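Local coordinates for CDP-4-keto-6-deoxy-D-glucose-3-dehydrase (Yersinia pseudotuberculosis, PDB 3BB8), which catalyses the C-3 dehydration of CDP-4-keto-6-deoxy-D-glucose with a vitamin B6 cofactor, probably as a step in making deoxysugars for lipopolysaccharide, at the interface of chains A and B. Residues are numbered along the deposited sequence; one frame, centred on the assembly and turned at random. Chains: chain A/B, CDP-4-keto-6-deoxy-D-glucose-3-dehydrase.

Contact 1: the interface of chains A and B. Residues chain A 84-85, 87-88, 226, 289; chain B 84, 247, 287-289.
B:Asn288 lies on an extended loop and turns its backbone carbonyl to A:Ser85, which is itself extended just ahead of helix 86-96. The hydroxyl A:Ser85 OG donates to B:Asn288 O at 2.8 Å. It comes in the carbonyl plane on a lone pair, with a C=O...donor angle of 135°. The same OG accepts the amide A:Ser88 N at 3.0 Å, as an N-cap of the helix does. A:Ser88 OG also bonds A:Ser85 OG, and A:Thr84 OG1 lies 2.6 Å from A:Ser88 OG. This chain of hydroxyls probably fixes the rotation of A:Ser85.

The side chain of B:Asn288 has CG anti to the backbone N (chi1 -180°), which runs it alongside A:Ser85 and A:Ser87. Its CB packs on A:Ser87 CB at 3.5 Å. At its tip, OD1 faces A:Glu226 OE1 at 3.3 Å, with the carboxylate and amide planes 80° apart. No bond is assigned between these oxygens, and a flipped amide would present its nitrogen to the carboxylate. As modelled, the amide nitrogen ND2 sits above one face of the B:Trp247 ring, toward the rim; this rests on the same assignment.

Copies of the same residue also meet. A:Leu289 CD2 and B:Leu289 CD2 touch tip to tip at 3.4 Å. The A:Thr84 and B:Thr84 methyls (CG2) meet at 3.6 Å, the side chains crossing at about a right angle.

A:Ser87 OG lies 3.6 Å from B:Trp247 CD1. Both are residues of the pyridoxal 5'-phosphate site, which is thus probably shaped by both chains. The contact lies at the dimer two-fold, where the loop after strand 79-83 enters helix 86-96.

Contact 2: the interface of chains A and B. Residues chain A 39, 41, 49, 218, 223-225, 298; chain B 56-59, 294.
This is a mainly apolar dimer interface, in which the loop B:Gly56 to B:Thr59 packs on chain A and helps hold the two subunits together. B:Leu58 carries the contact. Its branch CD1 points between A:Lys39, A:Thr223, A:Gly225 and A:Cys298. The aliphatic part of A:Lys39 runs obliquely over it, with CD 3.7 Å from B:Leu58 CD1. On the stem side, A:Gly225 CA lies 3.7 Å from B:Leu58 CB; the glycine, with no side chain, may let the two chains come close here.

A:Thr223 is placed with OG1 anti to the backbone N (chi1 -174°). This turns its methyl CG2 toward B:Leu58 CD1 at 3.9 Å. Its hydroxyl OG1 accepts the amide A:Gly225 N at 2.9 Å, in a bent bond that probably helps hold the turn against which B:Leu58 packs. Next to it, the B:Thr59 methyl CG2 meets the A:Pro218 ring at CG, 3.5 Å away.

At the other flank, two methionines meet at about a right angle. The sulfur A:Met49 SD lies 3.8 Å from the methyl B:Met294 CE. B:Met294 is bent at chi2 and chi3, which brings its tip also to the carbonyl of A:Met224. Within chain B, B:Thr59 OG1 sits 3.4 Å above one face of the B:Trp57 ring, toward the rim.

The B loop directly follows helix 43-55. Chain A answers with A:Met49 of its own helix 43-55, A:Cys298 of helix 293-323, and loops around residues 39-41 and 218-225.

Contact 1: the interface of chains A and B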
loop_
_atom_site.group_PDB
_atom_site.type_symbol
_atom_site.label_atom_id
_atom_site.label_comp_id
_atom_site.label_asym_id
_atom_site.label_seq_id
_atom_site.Cartn_x
_atom_site.Cartn_y
_atom_site.Cartn_z
ATOM N N THR A 84 -2.196 2.878 -3.015
ATOM C CA THR A 84 -1.615 3.475 -1.806
ATOM C C THR A 84 -0.597 4.607 -1.943
ATOM O O THR A 84 -0.456 5.417 -1.034
ATOM C CB THR A 84 -0.946 2.412 -0.922
ATOM O OG1 THR A 84 0.400 2.215 -1.371
ATOM C CG2 THR A 84 -1.715 1.080 -0.995
ATOM N N SER A 85 0.112 4.663 -3.063
ATOM C CA SER A 85 1.131 5.675 -3.242
ATOM C C SER A 85 1.615 5.668 -4.675
ATOM O O SER A 85 1.255 4.791 -5.458
ATOM C CB SER A 85 2.329 5.355 -2.329
ATOM O OG SER A 85 2.918 4.106 -2.687
ATOM N N SER A 87 4.618 5.060 -5.489
ATOM C CA SER A 87 5.491 3.888 -5.580
ATOM C C SER A 87 4.635 2.640 -5.845
ATOM O O SER A 87 4.993 1.782 -6.642
ATOM C CB SER A 87 6.285 3.699 -4.280
ATOM O OG SER A 87 7.078 4.834 -3.972
ATOM N N SER A 88 3.492 2.537 -5.173
ATOM C CA SER A 88 2.630 1.377 -5.391
ATOM C C SER A 88 2.083 1.410 -6.818
ATOM O O SER A 88 1.914 0.363 -7.443
ATOM C CB SER A 88 1.475 1.364 -4.389
ATOM O OG SER A 88 1.959 1.107 -3.092
ATOM N N GLU A 226 -1.250 10.086 1.643
ATOM C CA GLU A 226 -0.520 9.001 1.002
ATOM C C GLU A 226 -1.535 8.471 -0.003
ATOM O O GLU A 226 -2.707 8.298 0.337
ATOM C CB GLU A 226 -0.142 7.902 1.996
ATOM C CG GLU A 226 0.866 8.322 3.055
ATOM C CD GLU A 226 2.316 8.302 2.577
ATOM O OE1 GLU A 226 2.577 8.065 1.373
ATOM O OE2 GLU A 226 3.202 8.530 3.426
ATOM N N LEU A 289 -3.099 -3.379 -2.440
ATOM C CA LEU A 289 -2.787 -1.963 -2.460
ATOM C C LEU A 289 -3.918 -0.977 -2.747
ATOM O O LEU A 289 -3.863 -0.224 -3.722
ATOM C CB LEU A 289 -1.690 -1.852 -3.520
ATOM C CG LEU A 289 -0.465 -2.744 -3.260
ATOM C CD1 LEU A 289 0.361 -2.889 -4.535
ATOM C CD2 LEU A 289 0.371 -2.156 -2.138
ATOM N N THR B 84 -0.322 -0.366 4.717
ATOM C CA THR B 84 -1.592 -0.295 3.985
ATOM C C THR B 84 -2.617 -1.413 4.128
ATOM O O THR B 84 -3.810 -1.187 3.894
ATOM C CB THR B 84 -1.366 -0.083 2.455
ATOM O OG1 THR B 84 -1.166 -1.354 1.808
ATOM C CG2 THR B 84 -0.154 0.823 2.220
ATOM N N TRP B 247 10.374 3.723 1.161
ATOM C CA TRP B 247 11.201 3.891 -0.036
ATOM C C TRP B 247 12.538 3.172 0.023
ATOM O O TRP B 247 13.376 3.326 -0.870
ATOM C CB TRP B 247 11.435 5.380 -0.310
ATOM C CG TRP B 247 10.169 6.189 -0.473
ATOM C CD1 TRP B 247 9.337 6.203 -1.559
ATOM C CD2 TRP B 247 9.594 7.094 0.485
ATOM N NE1 TRP B 247 8.283 7.065 -1.337
ATOM C CE2 TRP B 247 8.412 7.620 -0.093
ATOM C CE3 TRP B 247 9.963 7.513 1.772
ATOM C CZ2 TRP B 247 7.594 8.547 0.575
ATOM C CZ3 TRP B 247 9.150 8.442 2.441
ATOM C CH2 TRP B 247 7.975 8.948 1.837
ATOM N N TYR B 287 9.573 0.009 -0.952
ATOM C CA TYR B 287 8.248 0.353 -1.476
ATOM C C TYR B 287 7.818 1.596 -0.709
ATOM O O TYR B 287 8.603 2.179 0.031
ATOM C CB TYR B 287 7.212 -0.739 -1.134
ATOM C CG TYR B 287 7.526 -2.161 -1.558
ATOM C CD1 TYR B 287 8.356 -2.976 -0.796
ATOM C CD2 TYR B 287 6.990 -2.688 -2.731
ATOM C CE1 TYR B 287 8.649 -4.284 -1.193
ATOM C CE2 TYR B 287 7.274 -3.987 -3.138
ATOM C CZ TYR B 287 8.105 -4.778 -2.366
ATOM O OH TYR B 287 8.396 -6.051 -2.789
ATOM N N ASN B 288 6.575 2.018 -0.922
ATOM C CA ASN B 288 5.996 3.092 -0.133
ATOM C C ASN B 288 4.675 2.483 0.276
ATOM O O ASN B 288 3.697 2.518 -0.468
ATOM C CB ASN B 288 5.749 4.389 -0.891
ATOM C CG ASN B 288 5.150 5.468 0.013
ATOM O OD1 ASN B 288 4.919 6.604 -0.409
ATOM N ND2 ASN B 288 4.891 5.108 1.274
ATOM N N LEU B 289 4.670 1.887 1.460
ATOM C CA LEU B 289 3.489 1.235 1.983
ATOM C C LEU B 289 3.033 1.863 3.292
ATOM O O LEU B 289 2.757 1.168 4.270
ATOM C CB LEU B 289 3.781 -0.257 2.156
ATOM C CG LEU B 289 4.034 -0.937 0.806
ATOM C CD1 LEU B 289 4.631 -2.316 0.986
ATOM C CD2 LEU B 289 2.722 -1.012 0.045
#

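Contact 2: the interface of chains A and B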
loop_
_atom_site.group_PDB
_atom_site.type_symbol
_atom_site.label_atom_id
_atom_site.label_comp_id
_atom_site.label_asym_id
_atom_site.label_seq_id
_atom_site.Cartn_x
_atom_site.Cartn_y
_atom_site.Cartn_z
ATOM N N LYS A 39 1.960 20.844 0.721
ATOM C CA LYS A 39 0.568 20.740 0.335
ATOM C C LYS A 39 -0.156 22.059 0.515
ATOM O O LYS A 39 0.201 22.864 1.373
ATOM C CB LYS A 39 -0.134 19.659 1.165
ATOM C CG LYS A 39 -0.220 19.962 2.651
ATOM C CD LYS A 39 -0.590 18.708 3.429
ATOM C CE LYS A 39 -0.770 18.997 4.905
ATOM N NZ LYS A 39 0.454 19.563 5.534
ATOM N N ILE A 41 -3.928 22.815 1.056
ATOM C CA ILE A 41 -5.285 22.350 1.297
ATOM C C ILE A 41 -6.097 23.408 2.036
ATOM O O ILE A 41 -5.538 24.298 2.679
ATOM C CB ILE A 41 -5.301 21.062 2.150
ATOM C CG1 ILE A 41 -4.764 21.361 3.555
ATOM C CG2 ILE A 41 -4.473 19.982 1.464
ATOM C CD1 ILE A 41 -4.946 20.239 4.548
ATOM N N MET A 49 -13.272 15.238 3.675
ATOM C CA MET A 49 -12.738 14.192 4.537
ATOM C C MET A 49 -13.694 13.929 5.695
ATOM O O MET A 49 -13.801 12.802 6.182
ATOM C CB MET A 49 -11.356 14.569 5.070
ATOM C CG MET A 49 -10.280 14.535 4.007
ATOM S SD MET A 49 -8.644 14.573 4.730
ATOM C CE MET A 49 -8.523 16.326 5.162
ATOM N N PRO A 218 2.201 14.416 0.003
ATOM C CA PRO A 218 2.107 15.875 0.191
ATOM C C PRO A 218 2.997 16.784 -0.662
ATOM O O PRO A 218 2.630 17.923 -0.956
ATOM C CB PRO A 218 2.355 16.047 1.686
ATOM C CG PRO A 218 1.736 14.769 2.260
ATOM C CD PRO A 218 2.283 13.722 1.300
ATOM N N THR A 223 -2.663 16.229 -3.142
ATOM C CA THR A 223 -2.398 15.200 -2.145
ATOM C C THR A 223 -3.587 14.487 -1.482
ATOM O O THR A 223 -4.716 14.989 -1.459
ATOM C CB THR A 223 -1.534 15.793 -1.027
ATOM O OG1 THR A 223 -1.147 14.766 -0.103
ATOM C CG2 THR A 223 -2.324 16.860 -0.285
ATOM N N MET A 224 -3.317 13.304 -0.939
ATOM C CA MET A 224 -4.274 12.621 -0.076
ATOM C C MET A 224 -3.663 12.219 1.262
ATOM O O MET A 224 -4.147 11.303 1.926
ATOM C CB MET A 224 -4.699 11.287 -0.696
ATOM C CG MET A 224 -5.423 11.423 -2.026
ATOM S SD MET A 224 -6.053 9.848 -2.638
ATOM C CE MET A 224 -6.298 10.232 -4.370
ATOM N N GLY A 225 -2.596 12.909 1.650
ATOM C CA GLY A 225 -1.576 12.322 2.499
ATOM C C GLY A 225 -0.687 11.267 1.870
ATOM O O GLY A 225 0.487 11.515 1.595
ATOM N N CYS A 298 -10.090 13.734 0.128
ATOM C CA CYS A 298 -9.074 14.773 0.098
ATOM C C CYS A 298 -8.645 14.987 -1.341
ATOM O O CYS A 298 -8.586 16.114 -1.817
ATOM C CB CYS A 298 -7.875 14.363 0.957
ATOM S SG CYS A 298 -6.669 15.680 1.276
ATOM N N GLY B 56 -5.174 18.401 9.458
ATOM C CA GLY B 56 -4.633 18.817 8.180
ATOM C C GLY B 56 -3.223 18.310 7.940
ATOM O O GLY B 56 -2.551 18.795 7.036
ATOM N N TRP B 57 -2.784 17.346 8.742
ATOM C CA TRP B 57 -1.410 16.863 8.679
ATOM C C TRP B 57 -1.343 15.793 7.596
ATOM O O TRP B 57 -0.486 15.840 6.713
ATOM C CB TRP B 57 -0.983 16.282 10.029
ATOM C CG TRP B 57 0.386 15.674 10.015
ATOM C CD1 TRP B 57 0.744 14.451 10.502
ATOM C CD2 TRP B 57 1.580 16.261 9.484
ATOM N NE1 TRP B 57 2.088 14.240 10.309
ATOM C CE2 TRP B 57 2.624 15.336 9.686
ATOM C CE3 TRP B 57 1.868 17.478 8.859
ATOM C CZ2 TRP B 57 3.934 15.589 9.285
ATOM C CZ3 TRP B 57 3.170 17.727 8.462
ATOM C CH2 TRP B 57 4.186 16.788 8.676
ATOM N N LEU B 58 -2.253 14.826 7.667
ATOM C CA LEU B 58 -2.401 13.970 6.496
ATOM C C LEU B 58 -1.624 12.658 6.531
ATOM O O LEU B 58 -2.199 11.591 6.749
ATOM C CB LEU B 58 -2.116 14.765 5.220
ATOM C CG LEU B 58 -3.100 15.888 4.886
ATOM C CD1 LEU B 58 -3.220 16.068 3.381
ATOM C CD2 LEU B 58 -4.460 15.614 5.509
ATOM N N THR B 59 -0.316 12.745 6.314
ATOM C CA THR B 59 0.515 11.563 6.508
ATOM C C THR B 59 0.418 11.173 7.979
ATOM O O THR B 59 -0.209 11.872 8.776
ATOM C CB THR B 59 1.981 11.892 6.169
ATOM O OG1 THR B 59 2.412 13.017 6.943
ATOM C CG2 THR B 59 2.126 12.212 4.689
ATOM N N MET B 294 -5.660 9.630 9.030
ATOM C CA MET B 294 -7.115 9.479 9.070
ATOM C C MET B 294 -7.401 8.005 9.385
ATOM O O MET B 294 -8.232 7.674 10.233
ATOM C CB MET B 294 -7.748 9.837 7.721
ATOM C CG MET B 294 -7.703 11.309 7.355
ATOM S SD MET B 294 -6.134 11.857 6.640
ATOM C CE MET B 294 -6.407 11.489 4.905
#

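The C-alpha centres of contact 1 and contact 2 are about 15 Å apart on the same dimer interface. They are joined through the backbone. In chain A, A:Gly225 of contact 2 precedes A:Glu226 of contact 1. In chain B, the loop at 287-289 leads on to the helix that starts at 293 and carries B:Met294. Contact 1 lies beside the two-fold; contact 2 is farther out. Contact 2 has a separate twin; in contact 1 the like pairs sit across the two-fold and the rest is repeated. Contact 1 may help shape the cofactor pocket; contact 2 probably adds apolar hold to the dimer.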